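Local atomic coordinates of signal recognition 54 kDa protein (Pyrococcus furiosus, PDB entry 3DM5), a protein that belongs to the SRP54 family of the signal recognition particle, combining a helical bundle, a P-loop nucleotide-binding domain and a signal peptide binding domain. Residues A[215-220]-A[243-248]. Sequence-based numbering, arbitrary orientation.
Sequences EVILVI and SIIVTK. With GDP (guanosine-5'-diphosphate), chain J.
In the P-loop nucleotide-binding domain, strands 215-221 and 242-247 are the parallel neighbours of a beta-alpha-beta unit, with Ile217 to Ile220 paired in register with Ser243 to Val246. Five backbone hydrogen bonds join them, from Ser243 N to Val216 O at one end to Thr247 N to Ile220 O (2.7 Å) at the other. Between these rungs, CA-H groups lean on the same carbonyls, as Ile244 CA does on Leu218 O.

At the start of the ladder Ser243 OG donates to Glu215 OE2 (2.8 Å), reaching the anti lone pair of the carboxylate. The serine hydroxyl sits between its own backbone N and carbonyl carbon (chi1 65°), which turns it toward the acid. Lys270 forms a salt bridge with the same OE2, so this buried charge has two partners. Further along, the beta-branched Ile, Val and Thr favour the extended backbone and fill the buried faces of the sheet. Ile217 CG2 meets Ile245 CD1 at 3.8 Å as the two side chains cross obliquely. On the other face Ile220 CD1 rests on Ile244 CG2, also at 3.8 Å. Val219 CG1 touches the methyl CG2 of Thr247 (3.7 Å), while Thr247 OG1 hydrogen-bonds Ser111 O.

At the end of the strand, Thr247 and, just beyond it, Lys248 begin the TKxD motif of P-loop GTPases, whose Asp250 also bonds GDP. Lys248 N donates to GDP O6 (3.0 Å), and the extended aliphatic chain lies against the base, with Lys248 CG 3.5 Å from GDP C5. Lys248 NZ hydrogen-bonds Gly110 O.

Helix 113-125 covers the face of Ile217, Val219 and Ile245, with Leu120 on Ile217 and Thr116 on the other two. On the opposite face the connecting helix 228-237 sets Phe235 against Leu218, and Ala228 and Gln231 against Ile220. Strands 101-106 and 269-273 flank the pair within the sheet.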
# COMPACT_ATOMS: atom_id res chain seq x y z
N GLU A 215 -16.36 11.57 39.18
CA GLU A 215 -16.52 11.02 37.85
C GLU A 215 -15.89 9.64 37.71
O GLU A 215 -14.87 9.35 38.34
CB GLU A 215 -15.93 11.98 36.81
CG GLU A 215 -16.38 11.72 35.41
CD GLU A 215 -16.31 12.96 34.53
OE1 GLU A 215 -16.54 14.08 35.04
OE2 GLU A 215 -16.05 12.81 33.32
N VAL A 216 -16.50 8.80 36.90
CA VAL A 216 -15.92 7.50 36.63
C VAL A 216 -15.53 7.46 35.16
O VAL A 216 -16.35 7.75 34.29
CB VAL A 216 -16.88 6.37 37.00
CG1 VAL A 216 -16.32 5.03 36.58
CG2 VAL A 216 -17.12 6.39 38.49
N ILE A 217 -14.26 7.15 34.88
CA ILE A 217 -13.73 7.24 33.52
C ILE A 217 -13.25 5.89 33.06
O ILE A 217 -12.33 5.31 33.65
CB ILE A 217 -12.55 8.22 33.42
CG1 ILE A 217 -12.97 9.63 33.80
CG2 ILE A 217 -12.03 8.24 32.02
CD1 ILE A 217 -11.80 10.60 33.84
N LEU A 218 -13.91 5.38 32.03
CA LEU A 218 -13.55 4.11 31.42
C LEU A 218 -12.55 4.37 30.29
O LEU A 218 -12.76 5.24 29.43
CB LEU A 218 -14.79 3.40 30.88
CG LEU A 218 -14.45 2.14 30.07
CD1 LEU A 218 -13.66 1.16 30.95
CD2 LEU A 218 -15.69 1.51 29.44
N VAL A 219 -11.45 3.64 30.31
CA VAL A 219 -10.37 3.78 29.34
C VAL A 219 -10.49 2.66 28.32
O VAL A 219 -10.38 1.50 28.65
CB VAL A 219 -9.01 3.74 30.05
CG1 VAL A 219 -7.88 3.74 29.05
CG2 VAL A 219 -8.90 4.94 30.99
N ILE A 220 -10.79 3.02 27.07
CA ILE A 220 -10.98 2.03 26.01
C ILE A 220 -9.85 2.10 25.00
O ILE A 220 -9.49 3.18 24.51
CB ILE A 220 -12.30 2.26 25.24
CG1 ILE A 220 -13.49 2.34 26.19
CG2 ILE A 220 -12.54 1.16 24.22
CD1 ILE A 220 -14.81 2.41 25.46
N SER A 243 -17.68 8.74 31.96
CA SER A 243 -17.13 9.27 30.70
C SER A 243 -16.07 8.33 30.18
O SER A 243 -15.74 7.32 30.81
CB SER A 243 -16.52 10.65 30.90
OG SER A 243 -15.40 10.59 31.77
N ILE A 244 -15.49 8.67 29.04
CA ILE A 244 -14.61 7.74 28.34
C ILE A 244 -13.34 8.43 27.88
O ILE A 244 -13.39 9.57 27.40
CB ILE A 244 -15.33 7.19 27.06
CG1 ILE A 244 -16.77 6.76 27.39
CG2 ILE A 244 -14.54 6.06 26.41
CD1 ILE A 244 -16.84 5.44 28.06
N ILE A 245 -12.22 7.75 28.03
CA ILE A 245 -11.02 8.12 27.31
C ILE A 245 -10.69 6.99 26.35
O ILE A 245 -10.69 5.82 26.73
CB ILE A 245 -9.83 8.38 28.23
CG1 ILE A 245 -10.06 9.67 29.02
CG2 ILE A 245 -8.53 8.49 27.40
CD1 ILE A 245 -9.12 9.85 30.21
N VAL A 246 -10.45 7.35 25.10
CA VAL A 246 -10.11 6.37 24.08
C VAL A 246 -8.63 6.46 23.77
O VAL A 246 -8.13 7.54 23.43
CB VAL A 246 -10.93 6.62 22.81
CG1 VAL A 246 -10.55 5.64 21.74
CG2 VAL A 246 -12.41 6.52 23.14
N THR A 247 -7.91 5.35 23.94
CA THR A 247 -6.45 5.39 23.79
C THR A 247 -5.99 4.83 22.44
O THR A 247 -6.79 4.23 21.71
CB THR A 247 -5.74 4.57 24.86
OG1 THR A 247 -6.22 3.22 24.81
CG2 THR A 247 -5.96 5.16 26.23
N LYS A 248 -4.71 5.03 22.14
CA LYS A 248 -4.05 4.39 21.02
C LYS A 248 -4.73 4.76 19.70
O LYS A 248 -4.91 3.90 18.83
CB LYS A 248 -4.05 2.88 21.20
CG LYS A 248 -3.41 2.44 22.49
CD LYS A 248 -3.47 0.94 22.68
CE LYS A 248 -2.71 0.50 23.94
NZ LYS A 248 -2.83 -0.98 24.21
PB GDP J . -2.58 -1.24 31.20
O1B GDP J . -3.52 -1.03 30.06
O2B GDP J . -2.60 -2.71 31.56
O3B GDP J . -2.99 -0.38 32.36
O3A GDP J . -1.04 -1.01 30.76
PA GDP J . -0.41 0.29 30.06
O1A GDP J . 1.09 0.24 30.11
O2A GDP J . -0.90 1.57 30.66
O5' GDP J . -0.86 0.09 28.53
C5' GDP J . -0.33 -1.04 27.85
C4' GDP J . 0.43 -0.62 26.59
O4' GDP J . -0.29 0.32 25.76
C3' GDP J . 1.76 0.04 26.94
O3' GDP J . 2.71 -0.55 26.05
C2' GDP J . 1.53 1.51 26.65
O2' GDP J . 2.69 2.15 26.17
C1' GDP J . 0.54 1.46 25.51
N9 GDP J . -0.29 2.67 25.39
C8 GDP J . -1.13 3.22 26.29
N7 GDP J . -1.75 4.31 25.76
C5 GDP J . -1.31 4.45 24.49
C6 GDP J . -1.53 5.37 23.35
O6 GDP J . -2.33 6.34 23.41
N1 GDP J . -0.83 5.15 22.23
C2 GDP J . 0.03 4.12 22.10
N2 GDP J . 0.68 3.96 20.93
N3 GDP J . 0.27 3.24 23.08
C4 GDP J . -0.35 3.36 24.27